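Local coordinates for protein importin subunit beta-1 (PDB 5OWU) that carries proteins into the nucleus as the beta subunit of importin, working through importin alpha, which recognises the classical nuclear localization signal in cargo, at residues Leu484-Pro489 against Val528-Asp533; Gly436-Ala439 against Ser445-Pro448. One frame throughout, in Å; residues are numbered along the deposited sequence.

Overall arrangement
Both contacts sit in the middle of the HEAT-repeat superhelix, the centre of each about 30 Å from the centre of the chain and on the same side of it. They follow one another in series: interaction 2 folds the loop after helix 425-442 back onto that helix, and interaction 1 then joins the loop after helix 467-484 to Tyr530 of 528-533. Their centres lie about 16 Å apart; the nearest atoms come no closer than about 6 Å, and the two do not touch. Helix 467-484 relates them: its Leu480 meets Ala439 and Ile446 of interaction 2, while its Val481 and Glu482 meet Tyr530 of interaction 1. Both are packing within the repeat array.

Interaction 1: Leu484-Pro489 against Val528-Asp533; sequences LAEATP and VEYATD
Ala485 and Tyr530 mark the nearest approach of the two backbones, their CA atoms 6.8 Å apart where the loop after helix 467-484 passes helix 516-530. CB of each residue points toward the other segment, and the methyl CB of Ala485 comes to 3.5 Å from CD2 of Tyr530. It comes in obliquely to the ring, with CE2 of Tyr530 the next atom along at 4.1 Å from the same CB. The ring gets there because CG of Tyr530 lies anti to its own carbonyl carbon and beside the backbone N (chi1 -75°), which directs it across to the loop after helix 467-484. The carboxylate of Glu486 approaches the edge of the ring near its plane, OE2 of Glu486 lying 4.3 Å from CE2 of Tyr530; this side chain is exposed and poorly ordered. Val481 and Glu482 of helix 467-484 also touch Tyr530, and Tyr493 bridges the two sides by packing on Ala485 and hydrogen-bonding the carbonyl O of Tyr530. The loop following HEAT 11 thus meets Tyr530, the last residue of HEAT 12, through an apolar methyl-to-ring contact, while the mobile carboxylate at its margin probably contributes little beyond a loose electrostatic approach to the ring edge.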
loop_
_atom_site.group_PDB
_atom_site.type_symbol
_atom_site.label_atom_id
_atom_site.label_comp_id
_atom_site.label_asym_id
_atom_site.label_seq_id
_atom_site.Cartn_x
_atom_site.Cartn_y
_atom_site.Cartn_z
ATOM N N LEU A 484 -0.576 -27.834 -0.703
ATOM C CA LEU A 484 -0.625 -29.261 -0.986
ATOM C C LEU A 484 -1.701 -29.650 -1.990
ATOM O O LEU A 484 -1.606 -30.731 -2.582
ATOM C CB LEU A 484 -0.838 -30.047 0.312
ATOM C CG LEU A 484 0.310 -29.937 1.318
ATOM C CD1 LEU A 484 -0.044 -30.617 2.621
ATOM C CD2 LEU A 484 1.581 -30.548 0.742
ATOM N N ALA A 485 -2.700 -28.797 -2.216
ATOM C CA ALA A 485 -3.812 -29.187 -3.074
ATOM C C ALA A 485 -3.370 -29.435 -4.513
ATOM O O ALA A 485 -3.982 -30.250 -5.213
ATOM C CB ALA A 485 -4.896 -28.113 -3.038
ATOM N N GLU A 486 -2.313 -28.759 -4.972
ATOM C CA GLU A 486 -1.961 -28.816 -6.389
ATOM C C GLU A 486 -1.308 -30.137 -6.772
ATOM O O GLU A 486 -1.505 -30.613 -7.896
ATOM C CB GLU A 486 -1.033 -27.654 -6.752
ATOM C CG GLU A 486 -1.556 -26.275 -6.335
ATOM C CD GLU A 486 -2.850 -25.884 -7.038
ATOM O OE1 GLU A 486 -2.873 -24.825 -7.702
ATOM O OE2 GLU A 486 -3.844 -26.633 -6.929
ATOM N N ALA A 487 -0.530 -30.731 -5.872
ATOM C CA ALA A 487 0.065 -32.031 -6.141
ATOM C C ALA A 487 -1.012 -33.051 -6.499
ATOM O O ALA A 487 -2.155 -32.966 -6.047
ATOM C CB ALA A 487 0.852 -32.508 -4.924
ATOM N N THR A 488 -0.637 -34.027 -7.321
ATOM C CA THR A 488 -1.564 -35.091 -7.702
ATOM C C THR A 488 -0.907 -36.466 -7.507
ATOM O O THR A 488 0.117 -36.752 -8.126
ATOM C CB THR A 488 -2.035 -34.955 -9.169
ATOM O OG1 THR A 488 -2.839 -33.774 -9.300
ATOM C CG2 THR A 488 -2.869 -36.171 -9.603
ATOM N N PRO A 489 -1.474 -37.311 -6.624
ATOM C CA PRO A 489 -2.597 -36.991 -5.739
ATOM C C PRO A 489 -2.163 -36.017 -4.652
ATOM O O PRO A 489 -0.968 -35.901 -4.384
ATOM C CB PRO A 489 -2.989 -38.349 -5.139
ATOM C CG PRO A 489 -2.231 -39.378 -5.917
ATOM C CD PRO A 489 -1.018 -38.697 -6.437
ATOM N N VAL A 528 -13.479 -24.552 0.765
ATOM C CA VAL A 528 -14.449 -24.617 -0.316
ATOM C C VAL A 528 -13.739 -24.480 -1.649
ATOM O O VAL A 528 -13.941 -25.277 -2.572
ATOM C CB VAL A 528 -15.524 -23.531 -0.143
ATOM C CG1 VAL A 528 -16.417 -23.455 -1.389
ATOM C CG2 VAL A 528 -16.350 -23.806 1.083
ATOM N N GLU A 529 -12.850 -23.495 -1.747
ATOM C CA GLU A 529 -12.324 -23.130 -3.051
ATOM C C GLU A 529 -11.390 -24.203 -3.598
ATOM O O GLU A 529 -11.295 -24.372 -4.816
ATOM C CB GLU A 529 -11.651 -21.766 -2.946
ATOM C CG GLU A 529 -12.706 -20.656 -2.714
ATOM C CD GLU A 529 -12.119 -19.289 -2.419
ATOM O OE1 GLU A 529 -10.986 -19.218 -1.894
ATOM O OE2 GLU A 529 -12.809 -18.281 -2.705
ATOM N N TYR A 530 -10.751 -24.981 -2.725
ATOM C CA TYR A 530 -9.883 -26.064 -3.164
ATOM C C TYR A 530 -10.553 -27.431 -3.134
ATOM O O TYR A 530 -9.896 -28.427 -3.447
ATOM C CB TYR A 530 -8.612 -26.094 -2.307
ATOM C CG TYR A 530 -7.647 -24.981 -2.654
ATOM C CD1 TYR A 530 -7.741 -23.735 -2.046
ATOM C CD2 TYR A 530 -6.657 -25.175 -3.607
ATOM C CE1 TYR A 530 -6.861 -22.712 -2.372
ATOM C CE2 TYR A 530 -5.777 -24.160 -3.942
ATOM C CZ TYR A 530 -5.880 -22.936 -3.320
ATOM O OH TYR A 530 -4.997 -21.938 -3.649
ATOM N N ALA A 531 -11.837 -27.515 -2.788
ATOM C CA ALA A 531 -12.474 -28.823 -2.670
ATOM C C ALA A 531 -12.529 -29.512 -4.026
ATOM O O ALA A 531 -12.716 -28.871 -5.060
ATOM C CB ALA A 531 -13.880 -28.697 -2.084
ATOM N N THR A 532 -12.332 -30.825 -4.015
ATOM C CA THR A 532 -12.434 -31.663 -5.198
ATOM C C THR A 532 -13.651 -32.566 -5.065
ATOM O O THR A 532 -14.275 -32.658 -4.002
ATOM C CB THR A 532 -11.174 -32.518 -5.374
ATOM O OG1 THR A 532 -11.036 -33.377 -4.238
ATOM C CG2 THR A 532 -9.938 -31.647 -5.492
ATOM N N ASP A 533 -13.974 -33.268 -6.152
ATOM C CA ASP A 533 -15.131 -34.153 -6.110
ATOM C C ASP A 533 -14.953 -35.241 -5.059
ATOM O O ASP A 533 -15.931 -35.666 -4.434
ATOM C CB ASP A 533 -15.376 -34.764 -7.488
ATOM C CG ASP A 533 -15.913 -33.748 -8.490
ATOM O OD1 ASP A 533 -16.681 -32.843 -8.082
ATOM O OD2 ASP A 533 -15.565 -33.852 -9.683
#

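Interaction 2: Gly436-Ala439 against Ser445-Pro448; sequences GRIA and SIDP
Ile438 faces Ser445 and Ile446 with its CG2 branch, the methyl that does most of the touching. CG2 of Ile438 stands anti to the backbone N, beside the carbonyl carbon, and from there reaches to 3.6 Å from OG of Ser445. That hydroxyl is turned in between its own backbone N and carbonyl carbon (chi1 56°), which places OG against the methyl, in van der Waals contact. The same CG2 of Ile438 lies 4.2 Å from CG1 of Ile446, making one methyl the meeting point of two side chains of the loop. Ile446 extends past it with CD1 nearly anti to CA about the CB-CG1 bond (chi2 171°), which carries its end methyl toward the helix backbone: CD1 of Ile446 is 4.4 Å from CA of Ala439. All four touching residues are buried. Around them, Val409 of helix 402-418 packs on both Ile438 and Ser445, Leu480 of helix 467-484 meets Ala439 and Ile446, and Leu452 and Val455 of helix 452-463 also pack on Ile446. A chain that leaves helix 425-442 and doubles back to lay its side chains against that helix, packed among helices of its own repeat and of the next, is the arrangement of an inter-repeat turn in a HEAT-repeat solenoid.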
loop_
_atom_site.group_PDB
_atom_site.type_symbol
_atom_site.label_atom_id
_atom_site.label_comp_id
_atom_site.label_asym_id
_atom_site.label_seq_id
_atom_site.Cartn_x
_atom_site.Cartn_y
_atom_site.Cartn_z
ATOM N N GLY A 436 2.698 -22.991 10.288
ATOM C CA GLY A 436 2.189 -22.354 9.082
ATOM C C GLY A 436 3.286 -21.912 8.127
ATOM O O GLY A 436 3.123 -21.993 6.912
ATOM N N ARG A 437 4.404 -21.406 8.663
ATOM C CA ARG A 437 5.536 -21.002 7.824
ATOM C C ARG A 437 6.159 -22.203 7.110
ATOM O O ARG A 437 6.474 -22.142 5.906
ATOM C CB ARG A 437 6.583 -20.295 8.692
ATOM C CG ARG A 437 6.089 -18.983 9.299
ATOM C CD ARG A 437 6.177 -17.850 8.284
ATOM N NE ARG A 437 7.575 -17.612 7.935
ATOM C CZ ARG A 437 7.995 -16.741 7.024
ATOM N NH1 ARG A 437 7.126 -16.000 6.346
ATOM N NH2 ARG A 437 9.296 -16.621 6.789
ATOM N N ILE A 438 6.352 -23.298 7.847
ATOM C CA ILE A 438 6.852 -24.527 7.242
ATOM C C ILE A 438 5.915 -24.962 6.128
ATOM O O ILE A 438 6.341 -25.269 5.008
ATOM C CB ILE A 438 7.011 -25.623 8.311
ATOM C CG1 ILE A 438 8.056 -25.196 9.343
ATOM C CG2 ILE A 438 7.418 -26.943 7.674
ATOM C CD1 ILE A 438 8.163 -26.100 10.536
ATOM N N ALA A 439 4.612 -24.982 6.419
ATOM C CA ALA A 439 3.642 -25.399 5.417
ATOM C C ALA A 439 3.668 -24.463 4.225
ATOM O O ALA A 439 3.559 -24.900 3.077
ATOM C CB ALA A 439 2.239 -25.441 6.025
ATOM N N SER A 445 7.942 -30.626 2.631
ATOM C CA SER A 445 8.856 -31.035 3.703
ATOM C C SER A 445 8.152 -31.897 4.750
ATOM O O SER A 445 8.825 -32.582 5.534
ATOM C CB SER A 445 9.479 -29.821 4.415
ATOM O OG SER A 445 8.497 -28.927 4.925
ATOM N N ILE A 446 6.823 -31.862 4.806
ATOM C CA ILE A 446 6.066 -32.626 5.792
ATOM C C ILE A 446 5.668 -33.955 5.159
ATOM O O ILE A 446 4.746 -34.017 4.340
ATOM C CB ILE A 446 4.841 -31.850 6.272
ATOM C CG1 ILE A 446 5.238 -30.421 6.663
ATOM C CG2 ILE A 446 4.194 -32.593 7.447
ATOM C CD1 ILE A 446 4.055 -29.507 6.940
ATOM N N ASP A 447 6.354 -35.020 5.551
ATOM C CA ASP A 447 6.144 -36.315 4.923
ATOM C C ASP A 447 4.697 -36.768 5.122
ATOM O O ASP A 447 4.232 -36.838 6.268
ATOM C CB ASP A 447 7.105 -37.340 5.519
ATOM C CG ASP A 447 7.002 -38.694 4.854
ATOM O OD1 ASP A 447 7.674 -38.896 3.820
ATOM O OD2 ASP A 447 6.250 -39.555 5.357
ATOM N N PRO A 448 3.967 -37.105 4.049
ATOM C CA PRO A 448 2.548 -37.474 4.216
ATOM C C PRO A 448 2.298 -38.574 5.233
ATOM O O PRO A 448 1.290 -38.522 5.949
ATOM C CB PRO A 448 2.141 -37.917 2.803
ATOM C CG PRO A 448 3.056 -37.184 1.904
ATOM C CD PRO A 448 4.367 -37.105 2.631
#